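PDB 3L84: transketolase from Campylobacter jejuni, which belongs to the transketolase family of thiamine diphosphate-dependent enzymes and combines two domains of the thiamine diphosphate-binding type with a transketolase C-terminal domain. Local coordinates for residues 511-515 against 516-520; 83-86 against 87-91. All blocks are in the same frame, centred on the assembly; numbering follows the deposited sequence. Where two conformers were deposited one is given.

Both contacts are local, each made by one continuous run of chain at the start of a secondary-structure element, and each is partly buried. Contact 1 leads into the edge strand of the C-terminal sheet and includes its first residues, contact 2 opens a short helix in the N-terminal thiamine diphosphate-binding domain; their centres lie 46 Å apart and they share no element. In both, an aspartate or asparagine oxygen accepts a backbone N-H. Contact 1 adds a buried tyrosine laid against the residues leading into the turn and a lysine bonded directly to the asparagine. Contact 2 instead has a reciprocal serine-aspartate cap, two buried leucines, Leu83 and Leu88, and a glutamate and lysine joined through water.

Contact 1: residues 511-515 against 516-520; sequences GDVKN and GAYLL
A single 3-10 turn, residues 513-515, leads into the edge strand 518-521 of the C-terminal mixed sheet, and Tyr518 of that strand folds back over the chain before the turn. Gly516 N closes the turn on Val513 O at 2.8 Å, the donor standing well above the carbonyl plane, 53° out of it. A weak bond follows from Ala517 N to Asn515 O. Gly516 itself has a positive phi, which swings the chain out of the turn toward the strand. Tyr518 CB rests on the 511-512 peptide, 3.4 Å from Asp512 N. With CG set between its backbone N and carbonyl carbon (chi1 65°), the ring runs alongside Val513, and CE2 meets Val513 CG2 at 3.9 Å. Asn515 OD1 reaches back to Asp512 N at 2.9 Å, in the carbonyl plane on a lone pair, tying the amide oxygen to the residue before the turn; exposed Lys514 NZ adds a second donor at 2.8 Å, tilted 26° from that plane. Asp512 OD1 takes Val513 N at 2.8 Å on its anti side and also forms a salt bridge with Lys481. Tyr518 OH is hydrogen-bonded to Glu478 of helix 476-488, on which Val513 also packs, while helix 570-576 meets Asn515, Ala517, Tyr518 and Leu519, and strand 554-558 meets Ala517, Leu519 and Leu520.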
loop_
_atom_site.group_PDB
_atom_site.type_symbol
_atom_site.label_atom_id
_atom_site.label_comp_id
_atom_site.label_asym_id
_atom_site.label_seq_id
_atom_site.Cartn_x
_atom_site.Cartn_y
_atom_site.Cartn_z
ATOM N N GLY A 511 -23.183 -21.147 -20.728
ATOM C CA GLY A 511 -22.816 -20.467 -19.508
ATOM C C GLY A 511 -22.960 -18.964 -19.576
ATOM O O GLY A 511 -23.403 -18.413 -20.606
ATOM N N ASP A 512 -22.631 -18.256 -18.499
ATOM C CA ASP A 512 -22.713 -16.808 -18.529
ATOM C C ASP A 512 -21.727 -16.242 -17.498
ATOM O O ASP A 512 -20.991 -16.975 -16.835
ATOM C CB ASP A 512 -24.173 -16.318 -18.298
ATOM C CG ASP A 512 -24.496 -15.025 -19.051
ATOM O OD1 ASP A 512 -23.618 -14.212 -19.321
ATOM O OD2 ASP A 512 -25.703 -14.882 -19.399
ATOM N N VAL A 513 -21.776 -14.939 -17.301
ATOM C CA VAL A 513 -20.888 -14.248 -16.383
ATOM C C VAL A 513 -21.015 -14.800 -14.972
ATOM O O VAL A 513 -19.999 -14.901 -14.269
ATOM C CB VAL A 513 -21.165 -12.727 -16.434
ATOM C CG1 VAL A 513 -20.345 -11.958 -15.390
ATOM C CG2 VAL A 513 -20.857 -12.150 -17.848
ATOM N N LYS A 514 -22.216 -15.227 -14.563
ATOM C CA LYS A 514 -22.449 -15.838 -13.247
ATOM C C LYS A 514 -21.566 -17.042 -12.958
ATOM O O LYS A 514 -21.337 -17.374 -11.780
ATOM C CB LYS A 514 -23.939 -16.229 -13.090
ATOM C CG LYS A 514 -24.384 -17.356 -13.992
ATOM C CD LYS A 514 -25.852 -17.731 -13.856
ATOM C CE LYS A 514 -26.304 -18.557 -15.029
ATOM N NZ LYS A 514 -25.423 -19.687 -15.423
ATOM N N ASN A 515 -21.110 -17.735 -14.003
ATOM C CA ASN A 515 -20.202 -18.888 -13.883
ATOM C C ASN A 515 -18.740 -18.514 -13.841
ATOM O O ASN A 515 -17.905 -19.400 -13.767
ATOM C CB ASN A 515 -20.444 -19.845 -15.056
ATOM C CG ASN A 515 -21.878 -20.299 -15.149
ATOM O OD1 ASN A 515 -22.661 -19.830 -16.006
ATOM N ND2 ASN A 515 -22.256 -21.184 -14.252
ATOM N N GLY A 516 -18.422 -17.219 -13.936
ATOM C CA GLY A 516 -17.039 -16.732 -13.937
ATOM C C GLY A 516 -16.350 -16.790 -15.285
ATOM O O GLY A 516 -15.670 -15.853 -15.675
ATOM N N ALA A 517 -16.495 -17.914 -15.948
ATOM C CA ALA A 517 -16.052 -18.071 -17.335
ATOM C C ALA A 517 -17.175 -18.724 -18.097
ATOM O O ALA A 517 -17.944 -19.505 -17.507
ATOM C CB ALA A 517 -14.779 -18.930 -17.424
ATOM N N TYR A 518 -17.296 -18.434 -19.395
ATOM C CA TYR A 518 -18.348 -19.034 -20.223
ATOM C C TYR A 518 -17.864 -19.101 -21.665
ATOM O O TYR A 518 -16.870 -18.450 -22.030
ATOM C CB TYR A 518 -19.661 -18.236 -20.090
ATOM C CG TYR A 518 -19.604 -16.835 -20.622
ATOM C CD1 TYR A 518 -20.058 -16.553 -21.890
ATOM C CD2 TYR A 518 -19.129 -15.778 -19.858
ATOM C CE1 TYR A 518 -19.997 -15.266 -22.412
ATOM C CE2 TYR A 518 -19.076 -14.515 -20.370
ATOM C CZ TYR A 518 -19.538 -14.242 -21.634
ATOM O OH TYR A 518 -19.521 -12.983 -22.178
ATOM N N LEU A 519 -18.575 -19.871 -22.478
ATOM C CA LEU A 519 -18.190 -20.019 -23.887
ATOM C C LEU A 519 -18.798 -18.932 -24.776
ATOM O O LEU A 519 -20.006 -18.724 -24.751
ATOM C CB LEU A 519 -18.613 -21.400 -24.422
ATOM C CG LEU A 519 -17.744 -22.585 -24.021
ATOM C CD1 LEU A 519 -18.455 -23.878 -24.319
ATOM C CD2 LEU A 519 -16.394 -22.524 -24.758
ATOM N N LEU A 520 -17.955 -18.263 -25.564
ATOM C CA LEU A 520 -18.367 -17.355 -26.652
ATOM C C LEU A 520 -18.379 -18.081 -27.989
ATOM O O LEU A 520 -19.056 -17.655 -28.925
ATOM C CB LEU A 520 -17.395 -16.158 -26.794
ATOM C CG LEU A 520 -17.497 -15.171 -25.684
ATOM C CD1 LEU A 520 -16.363 -14.180 -25.794
ATOM C CD2 LEU A 520 -18.840 -14.447 -25.734
#

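Contact 2: residues 83-86 against 87-91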
loop_
_atom_site.group_PDB
_atom_site.type_symbol
_atom_site.label_atom_id
_atom_site.label_comp_id
_atom_site.label_asym_id
_atom_site.label_seq_id
_atom_site.Cartn_x
_atom_site.Cartn_y
_atom_site.Cartn_z
ATOM N N LEU A 83 -21.025 -11.477 25.121
ATOM C CA LEU A 83 -19.643 -11.960 25.227
ATOM C C LEU A 83 -19.517 -12.366 26.674
ATOM O O LEU A 83 -19.761 -11.520 27.552
ATOM C CB LEU A 83 -18.673 -10.846 24.877
ATOM C CG LEU A 83 -17.245 -11.205 24.598
ATOM C CD1 LEU A 83 -17.084 -12.182 23.408
ATOM C CD2 LEU A 83 -16.327 -9.983 24.366
ATOM N N SER A 84 -19.256 -13.654 26.924
ATOM C CA SER A 84 -19.300 -14.220 28.262
ATOM C C SER A 84 -17.943 -14.225 28.951
ATOM O O SER A 84 -16.894 -14.020 28.336
ATOM C CB SER A 84 -19.827 -15.643 28.201
ATOM O OG SER A 84 -18.883 -16.490 27.595
ATOM N N LEU A 85 -17.953 -14.518 30.241
ATOM C CA LEU A 85 -16.722 -14.720 30.973
ATOM C C LEU A 85 -15.924 -15.887 30.393
ATOM O O LEU A 85 -14.708 -15.790 30.237
ATOM C CB LEU A 85 -17.000 -14.931 32.462
ATOM C CG LEU A 85 -15.779 -14.808 33.383
ATOM C CD1 LEU A 85 -15.231 -13.373 33.412
ATOM C CD2 LEU A 85 -16.165 -15.283 34.796
ATOM N N GLU A 86 -16.589 -16.969 30.028
ATOM C CA GLU A 86 -15.905 -18.067 29.381
ATOM C C GLU A 86 -15.218 -17.618 28.079
ATOM O O GLU A 86 -14.120 -18.053 27.763
ATOM C CB GLU A 86 -16.850 -19.233 29.093
ATOM C CG GLU A 86 -16.131 -20.540 28.850
ATOM C CD GLU A 86 -15.303 -21.052 30.055
ATOM O OE1 GLU A 86 -15.526 -20.659 31.231
ATOM O OE2 GLU A 86 -14.393 -21.859 29.799
ATOM N N ASP A 87 -15.890 -16.769 27.309
ATOM C CA ASP A 87 -15.255 -16.249 26.094
ATOM C C ASP A 87 -13.939 -15.509 26.418
ATOM O O ASP A 87 -12.944 -15.652 25.721
ATOM C CB ASP A 87 -16.206 -15.291 25.361
ATOM C CG ASP A 87 -17.412 -15.973 24.769
ATOM O OD1 ASP A 87 -17.325 -17.159 24.327
ATOM O OD2 ASP A 87 -18.483 -15.304 24.691
ATOM N N LEU A 88 -13.951 -14.730 27.486
ATOM C CA LEU A 88 -12.720 -14.044 27.905
ATOM C C LEU A 88 -11.615 -15.046 28.257
ATOM O O LEU A 88 -10.455 -14.814 27.954
ATOM C CB LEU A 88 -12.980 -13.093 29.084
ATOM C CG LEU A 88 -14.083 -12.029 28.934
ATOM C CD1 LEU A 88 -14.068 -11.087 30.142
ATOM C CD2 LEU A 88 -13.896 -11.240 27.636
ATOM N N LYS A 89 -11.997 -16.163 28.868
ATOM C CA LYS A 89 -11.065 -17.233 29.184
ATOM C C LYS A 89 -10.546 -18.002 27.976
ATOM O O LYS A 89 -9.698 -18.852 28.117
ATOM C CB LYS A 89 -11.725 -18.202 30.181
ATOM C CG LYS A 89 -11.873 -17.600 31.552
ATOM C CD LYS A 89 -12.677 -18.479 32.514
ATOM C CE LYS A 89 -12.901 -17.744 33.855
ATOM N NZ LYS A 89 -13.696 -18.528 34.848
ATOM N N ASN A 90 -11.096 -17.720 26.804
ATOM C CA ASN A 90 -10.720 -18.326 25.532
ATOM C C ASN A 90 -9.983 -17.320 24.630
ATOM O O ASN A 90 -9.852 -17.549 23.417
ATOM C CB ASN A 90 -11.973 -18.838 24.809
ATOM C CG ASN A 90 -12.632 -19.980 25.539
ATOM O OD1 ASN A 90 -11.987 -20.664 26.345
ATOM N ND2 ASN A 90 -13.906 -20.187 25.283
ATOM N N PHE A 91 -9.517 -16.207 25.191
ATOM C CA PHE A 91 -8.794 -15.222 24.438
ATOM C C PHE A 91 -7.667 -15.857 23.617
ATOM O O PHE A 91 -6.888 -16.659 24.106
ATOM C CB PHE A 91 -8.237 -14.198 25.427
ATOM C CG PHE A 91 -7.457 -13.049 24.830
ATOM C CD1 PHE A 91 -8.052 -12.145 23.944
ATOM C CD2 PHE A 91 -6.136 -12.809 25.194
ATOM C CE1 PHE A 91 -7.357 -11.036 23.483
ATOM C CE2 PHE A 91 -5.450 -11.703 24.738
ATOM C CZ PHE A 91 -6.062 -10.820 23.890
HETATM O O HOH W 1 -16.032 -18.936 33.218
#
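Ser84 and Asp87 bond reciprocally as a capping box at the start of helix 85-88. Ser84 N points almost straight at Asp87 OD2, 2.9 Å away with an N-H...O angle of 176°, meeting the carboxylate on its anti side and 34° out of its plane. In return Asp87 N donates to Ser84 OG at 3.0 Å. The serine hydroxyl reaches it because OG sits between the backbone N and the carbonyl carbon (chi1 70°). Behind the cap, Leu88 N bonds to Ser84 O and Lys89 N to Leu85 O, giving the short helix two i to i+4 bonds. On its outer side a water links Glu86 and Lys89, donating to Glu86 OE1 at 2.7 Å and accepting from Lys89 NZ at 2.9 Å; Glu86 OE1 and Lys89 NZ themselves stay 4.6 Å apart. The extended lysine chain passes Leu85, its CE 4.1 Å from Leu85 CG. Leu85 CD1 and Leu88 CD1 touch at 4.2 Å, the two side chains crossing at about a right angle. Leu83 CD1 lies against Asp87, and Leu83 and Leu88 both pack on Tyr73 of helix 69-79. The capping box thus gives two amides at the helix start side-chain acceptors, and the aspartate charge there probably interacts favourably with the helix dipole, whereas Glu86 and Lys89, too far apart for a salt bridge, are hydrogen-bonded through one water.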